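Side-chain contacts in FAD-binding oxidoreductase (PDB 7PBG), which oxidises 4-ethylphenol, probably dehydrogenating such 4-alkylphenols to 4-vinylphenols, with a covalently attached FAD as its cofactor: residues A[326-329]-A[330-333]; A[332-335]-A[336-339]; A[480-483]-A[484-487]; A[494-497]-A[498-501]. All coordinates share one frame; numbering follows the deposited sequence.

Contact 1. Residues A[326-329]-A[330-333]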
loop_
_atom_site.group_PDB
_atom_site.type_symbol
_atom_site.label_atom_id
_atom_site.label_comp_id
_atom_site.label_asym_id
_atom_site.label_seq_id
_atom_site.Cartn_x
_atom_site.Cartn_y
_atom_site.Cartn_z
ATOM N N GLY A 326 -13.011 -21.045 0.322
ATOM C CA GLY A 326 -12.120 -22.006 -0.346
ATOM C C GLY A 326 -12.866 -23.277 -0.674
ATOM O O GLY A 326 -14.082 -23.311 -0.590
ATOM N N PRO A 327 -12.121 -24.348 -0.977
ATOM C CA PRO A 327 -12.740 -25.652 -1.099
ATOM C C PRO A 327 -13.276 -26.072 0.268
ATOM O O PRO A 327 -12.735 -25.665 1.309
ATOM C CB PRO A 327 -11.598 -26.561 -1.549
ATOM C CG PRO A 327 -10.346 -25.877 -1.098
ATOM C CD PRO A 327 -10.651 -24.387 -0.972
ATOM N N ARG A 328 -14.278 -26.937 0.259
ATOM C CA ARG A 328 -14.945 -27.378 1.500
ATOM C C ARG A 328 -13.954 -28.010 2.485
ATOM O O ARG A 328 -14.146 -27.813 3.704
ATOM C CB ARG A 328 -16.118 -28.302 1.205
ATOM C CG ARG A 328 -17.099 -28.430 2.357
ATOM C CD ARG A 328 -17.730 -27.128 2.807
ATOM N NE ARG A 328 -18.563 -27.307 3.988
ATOM C CZ ARG A 328 -19.826 -26.872 4.154
ATOM N NH1 ARG A 328 -20.438 -26.131 3.230
ATOM N NH2 ARG A 328 -20.437 -27.142 5.303
ATOM N N TRP A 329 -12.931 -28.749 2.022
ATOM C CA TRP A 329 -11.959 -29.388 2.957
ATOM C C TRP A 329 -11.288 -28.336 3.815
ATOM O O TRP A 329 -11.015 -28.612 4.992
ATOM C CB TRP A 329 -10.926 -30.295 2.259
ATOM C CG TRP A 329 -10.180 -29.668 1.123
ATOM C CD1 TRP A 329 -10.431 -29.790 -0.216
ATOM C CD2 TRP A 329 -8.988 -28.888 1.234
ATOM N NE1 TRP A 329 -9.525 -29.059 -0.935
ATOM C CE2 TRP A 329 -8.606 -28.530 -0.079
ATOM C CE3 TRP A 329 -8.190 -28.478 2.308
ATOM C CZ2 TRP A 329 -7.522 -27.699 -0.326
ATOM C CZ3 TRP A 329 -7.099 -27.689 2.044
ATOM C CH2 TRP A 329 -6.779 -27.306 0.752
ATOM N N GLN A 330 -11.018 -27.176 3.235
ATOM C CA GLN A 330 -10.358 -26.061 3.940
ATOM C C GLN A 330 -11.372 -25.338 4.838
ATOM O O GLN A 330 -11.085 -25.090 6.030
ATOM C CB GLN A 330 -9.799 -25.086 2.905
ATOM C CG GLN A 330 -9.115 -23.895 3.559
ATOM C CD GLN A 330 -8.512 -22.971 2.530
ATOM O OE1 GLN A 330 -8.969 -22.884 1.391
ATOM N NE2 GLN A 330 -7.451 -22.301 2.938
ATOM N N ILE A 331 -12.527 -24.984 4.289
ATOM C CA ILE A 331 -13.604 -24.348 5.105
ATOM C C ILE A 331 -13.895 -25.180 6.340
ATOM O O ILE A 331 -13.989 -24.608 7.439
ATOM C CB ILE A 331 -14.876 -24.105 4.267
ATOM C CG1 ILE A 331 -14.635 -23.033 3.207
ATOM C CG2 ILE A 331 -16.036 -23.791 5.200
ATOM C CD1 ILE A 331 -15.764 -22.889 2.201
ATOM N N ASP A 332 -14.053 -26.486 6.207
ATOM C CA ASP A 332 -14.500 -27.290 7.359
ATOM C C ASP A 332 -13.423 -27.251 8.456
ATOM O O ASP A 332 -13.814 -27.252 9.650
ATOM C CB ASP A 332 -14.778 -28.725 6.926
ATOM C CG ASP A 332 -16.073 -28.870 6.147
ATOM O OD1 ASP A 332 -16.846 -27.861 6.036
ATOM O OD2 ASP A 332 -16.295 -29.974 5.643
ATOM N N LYS A 333 -12.142 -27.260 8.083
ATOM C CA LYS A 333 -11.030 -27.155 9.068
ATOM C C LYS A 333 -11.082 -25.795 9.745
ATOM O O LYS A 333 -10.925 -25.728 10.956
ATOM C CB LYS A 333 -9.693 -27.339 8.374
ATOM C CG LYS A 333 -9.426 -28.767 7.933
ATOM C CD LYS A 333 -8.924 -29.612 9.073
ATOM C CE LYS A 333 -8.280 -30.886 8.586
ATOM N NZ LYS A 333 -8.160 -31.827 9.716
#
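Pro327 O receives two backbone N-H groups as the chain leaves Gly326 for the first turn of helix 328-342, with Pro327 in the N-cap position. Ile331 N reaches it in the carbonyl plane at 3.1 Å and almost straight (171°), whereas Gln330 N stands above that plane at 3.0 Å with a bent bond. Asp332 N then takes Arg328 O at 2.8 Å. A salt bridge joins residues one helical turn apart: Arg328 NE meets Asp332 OD1 on its syn side at 2.7 Å, the guanidinium and carboxylate planes nearly perpendicular. Arg328 gets there because its chain bends at CB-CG (chi2 59°), and its NH1 and NH2 form salt bridges with Glu241 of strand 241-249 and Glu354, just after strand 349-352. Trp329 folds its indole back so that one face receives Pro327 CG and, as a CH-pi contact, Gln330 CB at 4.1 Å from the centroid of the six-membered ring. The same indole forms a cation-pi contact with Lys333 of the second subunit, which places this turn in the dimer interface. Gln330, fully extended, carries its OE1 to 3.3 Å from Pro327 CD.

Contact 2. Residues A[332-335]-A[336-339]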
loop_
_atom_site.group_PDB
_atom_site.type_symbol
_atom_site.label_atom_id
_atom_site.label_comp_id
_atom_site.label_asym_id
_atom_site.label_seq_id
_atom_site.Cartn_x
_atom_site.Cartn_y
_atom_site.Cartn_z
ATOM N N ASP A 332 -14.053 -26.486 6.207
ATOM C CA ASP A 332 -14.500 -27.290 7.359
ATOM C C ASP A 332 -13.423 -27.251 8.456
ATOM O O ASP A 332 -13.814 -27.252 9.650
ATOM C CB ASP A 332 -14.778 -28.725 6.926
ATOM C CG ASP A 332 -16.073 -28.870 6.147
ATOM O OD1 ASP A 332 -16.846 -27.861 6.036
ATOM O OD2 ASP A 332 -16.295 -29.974 5.643
ATOM N N LYS A 333 -12.142 -27.260 8.083
ATOM C CA LYS A 333 -11.030 -27.155 9.068
ATOM C C LYS A 333 -11.082 -25.795 9.745
ATOM O O LYS A 333 -10.925 -25.728 10.956
ATOM C CB LYS A 333 -9.693 -27.339 8.374
ATOM C CG LYS A 333 -9.426 -28.767 7.933
ATOM C CD LYS A 333 -8.924 -29.612 9.073
ATOM C CE LYS A 333 -8.280 -30.886 8.586
ATOM N NZ LYS A 333 -8.160 -31.827 9.716
ATOM N N TYR A 334 -11.233 -24.725 8.988
ATOM C CA TYR A 334 -11.215 -23.394 9.628
ATOM C C TYR A 334 -12.427 -23.213 10.542
ATOM O O TYR A 334 -12.288 -22.689 11.646
ATOM C CB TYR A 334 -11.084 -22.294 8.571
ATOM C CG TYR A 334 -9.772 -22.220 7.836
ATOM C CD1 TYR A 334 -8.646 -22.948 8.212
ATOM C CD2 TYR A 334 -9.628 -21.344 6.764
ATOM C CE1 TYR A 334 -7.458 -22.857 7.502
ATOM C CE2 TYR A 334 -8.448 -21.247 6.049
ATOM C CZ TYR A 334 -7.343 -21.984 6.440
ATOM O OH TYR A 334 -6.146 -21.887 5.782
ATOM N N ILE A 335 -13.615 -23.584 10.073
ATOM C CA ILE A 335 -14.849 -23.447 10.883
ATOM C C ILE A 335 -14.675 -24.221 12.189
ATOM O O ILE A 335 -14.970 -23.686 13.225
ATOM C CB ILE A 335 -16.062 -23.924 10.068
ATOM C CG1 ILE A 335 -16.336 -22.987 8.893
ATOM C CG2 ILE A 335 -17.254 -24.178 10.984
ATOM C CD1 ILE A 335 -16.980 -21.681 9.275
ATOM N N GLU A 336 -14.108 -25.428 12.156
ATOM C CA GLU A 336 -13.891 -26.211 13.389
ATOM C C GLU A 336 -12.945 -25.441 14.322
ATOM O O GLU A 336 -13.289 -25.309 15.516
ATOM C CB GLU A 336 -13.412 -27.616 12.979
ATOM C CG GLU A 336 -12.945 -28.476 14.118
ATOM C CD GLU A 336 -12.355 -29.831 13.712
ATOM O OE1 GLU A 336 -11.492 -29.897 12.769
ATOM O OE2 GLU A 336 -12.738 -30.824 14.347
ATOM N N MET A 337 -11.880 -24.821 13.799
ATOM C CA MET A 337 -10.936 -24.036 14.651
ATOM C C MET A 337 -11.651 -22.833 15.287
ATOM O O MET A 337 -11.473 -22.555 16.472
ATOM C CB MET A 337 -9.765 -23.486 13.835
ATOM C CG MET A 337 -8.854 -24.586 13.313
ATOM S SD MET A 337 -7.650 -23.836 12.185
ATOM C CE MET A 337 -6.965 -25.297 11.423
ATOM N N ILE A 338 -12.427 -22.127 14.501
ATOM C CA ILE A 338 -13.117 -20.891 14.952
ATOM C C ILE A 338 -14.150 -21.306 16.005
ATOM O O ILE A 338 -14.204 -20.685 17.065
ATOM C CB ILE A 338 -13.738 -20.202 13.723
ATOM C CG1 ILE A 338 -12.654 -19.618 12.805
ATOM C CG2 ILE A 338 -14.762 -19.157 14.157
ATOM C CD1 ILE A 338 -13.195 -19.255 11.425
ATOM N N ARG A 339 -15.056 -22.225 15.659
ATOM C CA ARG A 339 -16.114 -22.680 16.594
ATOM C C ARG A 339 -15.445 -23.106 17.909
ATOM O O ARG A 339 -15.895 -22.678 19.010
ATOM C CB ARG A 339 -16.867 -23.844 15.945
ATOM C CG ARG A 339 -18.192 -24.205 16.587
ATOM C CD ARG A 339 -18.727 -25.496 15.969
ATOM N NE ARG A 339 -20.025 -25.789 16.551
ATOM C CZ ARG A 339 -20.249 -26.550 17.625
ATOM N NH1 ARG A 339 -19.260 -27.146 18.271
ATOM N NH2 ARG A 339 -21.490 -26.694 18.062
HETATM O O HOH W 1 -9.802 -27.899 12.468
#
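The Tyr334 ring meets Met337 obliquely, neither squarely over a face nor in line with an edge: SD lies 5.4 Å from the ring centroid, and its nearest ring atom is CD1 at 4.2 Å. This is a Met-aromatic contact of the i, i+3 kind on helix 328-342. Both side chains point the same way and lie side by side, each with CG beside its own backbone N (chi1 -68° in Tyr334, -67° in Met337). Loop residues Ala270, Pro271 and Gln273 also pack on the tyrosine, whose OH is hydrogen-bonded to Gln330 NE2, while Met337 packs on Trp329 of the second subunit. Ile335 and Ile338 take another flank of the helix and press against strands 241-249, 318-326 and 349-352, so this helix joins one face of the eight-stranded sheet to the dimer contact. Regular i, i+4 backbone bonds run beneath, from Glu336 N to Asp332 O at 3.1 Å through to Arg339 N, which meets Ile335 O at 2.8 Å. On the polar side a water ties the Glu336 carboxylate to the backbone, donating to Lys333 O at 2.9 Å and to Glu336 OE1 at 2.6 Å.

Contact 3. Residues A[480-483]-A[484-487]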
loop_
_atom_site.group_PDB
_atom_site.type_symbol
_atom_site.label_atom_id
_atom_site.label_comp_id
_atom_site.label_asym_id
_atom_site.label_seq_id
_atom_site.Cartn_x
_atom_site.Cartn_y
_atom_site.Cartn_z
ATOM N N ASN A 480 -16.263 16.540 7.950
ATOM C CA ASN A 480 -15.845 17.945 7.676
ATOM C C ASN A 480 -15.733 18.749 8.978
ATOM O O ASN A 480 -14.696 19.423 9.184
ATOM C CB ASN A 480 -16.840 18.694 6.796
ATOM C CG ASN A 480 -17.020 18.092 5.425
ATOM O OD1 ASN A 480 -16.304 17.148 5.050
ATOM N ND2 ASN A 480 -17.938 18.658 4.654
ATOM N N VAL A 481 -16.757 18.732 9.834
ATOM C CA VAL A 481 -16.798 19.676 10.993
ATOM C C VAL A 481 -15.742 19.288 12.020
ATOM O O VAL A 481 -15.383 20.112 12.851
ATOM C CB VAL A 481 -18.214 19.735 11.585
ATOM C CG1 VAL A 481 -18.566 18.455 12.338
ATOM C CG2 VAL A 481 -18.392 20.964 12.447
ATOM N N LEU A 482 -15.289 18.032 12.013
ATOM C CA LEU A 482 -14.296 17.494 12.988
ATOM C C LEU A 482 -12.856 17.598 12.485
ATOM O O LEU A 482 -11.916 17.294 13.286
ATOM C CB LEU A 482 -14.582 16.014 13.256
ATOM C CG LEU A 482 -15.932 15.677 13.865
ATOM C CD1 LEU A 482 -16.098 14.147 13.986
ATOM C CD2 LEU A 482 -16.169 16.396 15.200
ATOM N N ALA A 483 -12.648 17.946 11.213
ATOM C CA ALA A 483 -11.334 17.813 10.522
ATOM C C ALA A 483 -10.246 18.546 11.316
ATOM O O ALA A 483 -9.205 17.998 11.569
ATOM C CB ALA A 483 -11.440 18.357 9.125
ATOM N N ASP A 484 -10.500 19.774 11.724
ATOM C CA ASP A 484 -9.401 20.547 12.335
ATOM C C ASP A 484 -9.066 19.937 13.686
ATOM O O ASP A 484 -7.846 19.860 14.075
ATOM C CB ASP A 484 -9.758 22.026 12.478
ATOM C CG ASP A 484 -9.478 22.837 11.223
ATOM O OD1 ASP A 484 -8.716 22.367 10.324
ATOM O OD2 ASP A 484 -10.024 23.944 11.145
ATOM N N GLN A 485 -10.099 19.581 14.461
ATOM C CA GLN A 485 -9.866 19.005 15.800
ATOM C C GLN A 485 -9.061 17.704 15.635
ATOM O O GLN A 485 -8.067 17.458 16.361
ATOM C CB GLN A 485 -11.158 18.719 16.561
ATOM C CG GLN A 485 -10.888 18.134 17.935
ATOM C CD GLN A 485 -12.140 17.774 18.709
ATOM O OE1 GLN A 485 -13.271 17.870 18.196
ATOM N NE2 GLN A 485 -11.940 17.241 19.903
ATOM N N VAL A 486 -9.488 16.853 14.731
ATOM C CA VAL A 486 -8.781 15.550 14.549
ATOM C C VAL A 486 -7.358 15.820 14.022
ATOM O O VAL A 486 -6.398 15.254 14.542
ATOM C CB VAL A 486 -9.598 14.600 13.641
ATOM C CG1 VAL A 486 -8.784 13.349 13.306
ATOM C CG2 VAL A 486 -10.921 14.252 14.286
ATOM N N ALA A 487 -7.179 16.700 13.039
ATOM C CA ALA A 487 -5.842 16.990 12.481
ATOM C C ALA A 487 -4.953 17.442 13.639
ATOM O O ALA A 487 -3.783 17.041 13.707
ATOM C CB ALA A 487 -5.893 18.008 11.376
HETATM O O HOH W 2 -13.120 21.067 10.795
HETATM O O HOH W 3 -12.884 20.568 14.086
#
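Leu482 and Val486 make the side-chain contact, one turn apart at the start of helix 483-489. Leu482 CB lies 4.2 Å from Val486 CG2, and this methyl also leans on Leu482 O. CG1 anti to the backbone N (chi1 172°) leaves CG2 on the side of that N, where it meets Leu482 CB. Both side chains face helix 451-470, and Val486 also packs on Leu212 of the second subunit.

Direct i, i+4 backbone bonds begin at Leu482 O; just before, Ala483 N bonds Asn480 O in an i, i+3 turn. Val486 N meets Leu482 O at 2.9 Å, nearly straight (171°), and Ala487 N meets Ala483 O at 2.8 Å. Two residues earlier, at Asn480 O and Val481 O, water bridges the i, i+4 pairs. One molecule donates to Asn480 O at 2.8 Å and accepts from Asp484 N at 3.1 Å; a second donates to Val481 O at 2.8 Å and accepts from Gln485 N at 3.0 Å. Each spans a carbonyl and an amide that are too far apart to bond directly.

The polar side-chain ends look to other parts of the chain, Asp484 OD1 to Trp522 NE1 and Gln485 OE1 to Arg462 NH1, and Arg462 NH2 also bonds Val481 O.

The arrangement is that of a helix N-terminus: a turn closed by Ala483 N and Asn480 O, then water-bridged pairs, then direct alpha-helical bonds. It lies in the FAD-linked oxidase C-terminal region, with the Val486 side chain about 8 Å from that of the FAD-binding residue Arg477.

Contact 4. Residues A[494-497]-A[498-501]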
loop_
_atom_site.group_PDB
_atom_site.type_symbol
_atom_site.label_atom_id
_atom_site.label_comp_id
_atom_site.label_asym_id
_atom_site.label_seq_id
_atom_site.Cartn_x
_atom_site.Cartn_y
_atom_site.Cartn_z
ATOM N N ASN A 494 5.134 19.494 16.758
ATOM C CA ASN A 494 4.451 20.745 16.372
ATOM C C ASN A 494 3.659 20.501 15.081
ATOM O O ASN A 494 3.768 21.312 14.145
ATOM C CB ASN A 494 5.420 21.909 16.197
ATOM C CG ASN A 494 6.179 22.260 17.458
ATOM O OD1 ASN A 494 5.606 22.448 18.528
ATOM N ND2 ASN A 494 7.483 22.318 17.332
ATOM N N HIS A 495 3.015 19.336 14.989
ATOM C CA HIS A 495 2.098 19.005 13.870
ATOM C C HIS A 495 2.876 18.923 12.550
ATOM O O HIS A 495 2.373 19.396 11.485
ATOM C CB HIS A 495 0.955 20.017 13.793
ATOM C CG HIS A 495 0.124 20.079 15.016
ATOM N ND1 HIS A 495 0.505 20.844 16.111
ATOM C CD2 HIS A 495 -0.972 19.393 15.380
ATOM C CE1 HIS A 495 -0.387 20.690 17.068
ATOM N NE2 HIS A 495 -1.323 19.806 16.639
ATOM N N ILE A 496 4.052 18.272 12.584
ATOM C CA ILE A 496 4.890 18.140 11.361
ATOM C C ILE A 496 4.073 17.423 10.272
ATOM O O ILE A 496 4.282 17.732 9.125
ATOM C CB ILE A 496 6.261 17.506 11.641
ATOM C CG1 ILE A 496 7.185 17.569 10.416
ATOM C CG2 ILE A 496 6.116 16.095 12.191
ATOM C CD1 ILE A 496 7.435 18.945 9.827
ATOM N N GLN A 497 3.132 16.551 10.636
ATOM C CA GLN A 497 2.295 15.842 9.643
ATOM C C GLN A 497 1.474 16.854 8.869
ATOM O O GLN A 497 1.567 16.878 7.618
ATOM C CB GLN A 497 1.367 14.827 10.278
ATOM C CG GLN A 497 1.826 13.417 10.058
ATOM C CD GLN A 497 0.840 12.372 10.527
ATOM O OE1 GLN A 497 -0.388 12.556 10.582
ATOM N NE2 GLN A 497 1.407 11.241 10.872
ATOM N N ARG A 498 0.681 17.658 9.592
ATOM C CA ARG A 498 -0.142 18.721 8.967
ATOM C C ARG A 498 0.751 19.629 8.130
ATOM O O ARG A 498 0.353 20.011 7.027
ATOM C CB ARG A 498 -0.872 19.561 10.032
ATOM C CG ARG A 498 -1.765 20.687 9.512
ATOM C CD ARG A 498 -2.159 21.601 10.695
ATOM N NE ARG A 498 -1.096 22.569 10.983
ATOM C CZ ARG A 498 -0.702 22.971 12.193
ATOM N NH1 ARG A 498 -1.311 22.540 13.282
ATOM N NH2 ARG A 498 0.310 23.817 12.311
ATOM N N ARG A 499 1.870 20.083 8.673
ATOM C CA ARG A 499 2.756 21.024 7.950
ATOM C C ARG A 499 3.298 20.364 6.658
ATOM O O ARG A 499 3.478 21.067 5.698
ATOM C CB ARG A 499 3.846 21.528 8.908
ATOM C CG ARG A 499 3.283 22.384 10.035
ATOM C CD ARG A 499 4.305 23.109 10.870
ATOM N NE ARG A 499 5.040 22.233 11.752
ATOM C CZ ARG A 499 6.351 22.037 11.757
ATOM N NH1 ARG A 499 7.151 22.606 10.868
ATOM N NH2 ARG A 499 6.876 21.242 12.660
ATOM N N SER A 500 3.544 19.068 6.639
ATOM C CA SER A 500 4.035 18.354 5.456
ATOM C C SER A 500 2.880 18.214 4.465
ATOM O O SER A 500 3.078 18.483 3.290
ATOM C CB SER A 500 4.615 17.023 5.839
ATOM O OG SER A 500 5.721 17.201 6.716
ATOM N N HIS A 501 1.681 17.958 4.947
ATOM C CA HIS A 501 0.480 17.922 4.073
ATOM C C HIS A 501 0.359 19.267 3.395
ATOM O O HIS A 501 0.099 19.281 2.178
ATOM C CB HIS A 501 -0.777 17.608 4.862
ATOM C CG HIS A 501 -0.773 16.242 5.419
ATOM N ND1 HIS A 501 -1.600 15.900 6.449
ATOM C CD2 HIS A 501 -0.024 15.165 5.137
ATOM C CE1 HIS A 501 -1.385 14.640 6.752
ATOM N NE2 HIS A 501 -0.439 14.165 5.980
#
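Ile496 O is gripped by two donors of Ser500, its OG and its backbone N, both at 2.9 Å and reaching it from opposite faces of the carbonyl plane. The serine turns its hydroxyl back along helix 492-508 with OG beside its own N. A second carbonyl, Asn494 O, is taken by an arginine side chain: Arg499 NE meets it at 2.9 Å (157°), close to the guanidinium plane, while NH2 adds a weak bond to the same oxygen and is also hydrogen-bonded to Asn493 O. Over one face of that guanidinium lies Ile496 CD1, 3.7 Å from NH2. Arg499 NH1 continues into a salt bridge with Glu190 of the second subunit, and Gln497 NE2 bonds backbone carbonyls of Gly195 and Arg193 there.

On another side, Arg498 sets NH1 over the rim of the His495 ring, 3.3 Å from CG, and His495 CB lies against the guanidinium face, the planes 19° apart. The bend at chi3 (82°) brings NH1 there, and a salt bridge from NE to Glu502 helps hold the group. His501 sets one ring face under Gln497 O, which stands over the ring centre, 3.3 Å from CG.

His495 NE2 is bonded to Glu488 O; a carbonyl oxygen as acceptor implies that NE2 carries a proton, and the nearby arginine may disfavour a second one on ND1.

How the contacts relate
Contacts 1 and 2 overlap on helix 328-342, sharing Asp332 and Lys333, and belong to the face of the eight-stranded sheet on which that helix packs; contacts 3 and 4 lie on consecutive helices in the C-terminal region, their centres 14 Å apart, and touch where Ala487 O packs on His495 CD2 at 4.0 Å. The pairs are far apart, 43 to 48 Å between centres. All four mix buried and exposed residues and reach the second subunit. Their chemistry differs: ion pair and indole at a helix start in contact 1, sulfur and aliphatic packing in contact 2, hydration with little side-chain contact in contact 3, and carbonyl oxygens gripped by side chains, with an arginine over a histidine, in contact 4. Contact 3 lies closest to the FAD.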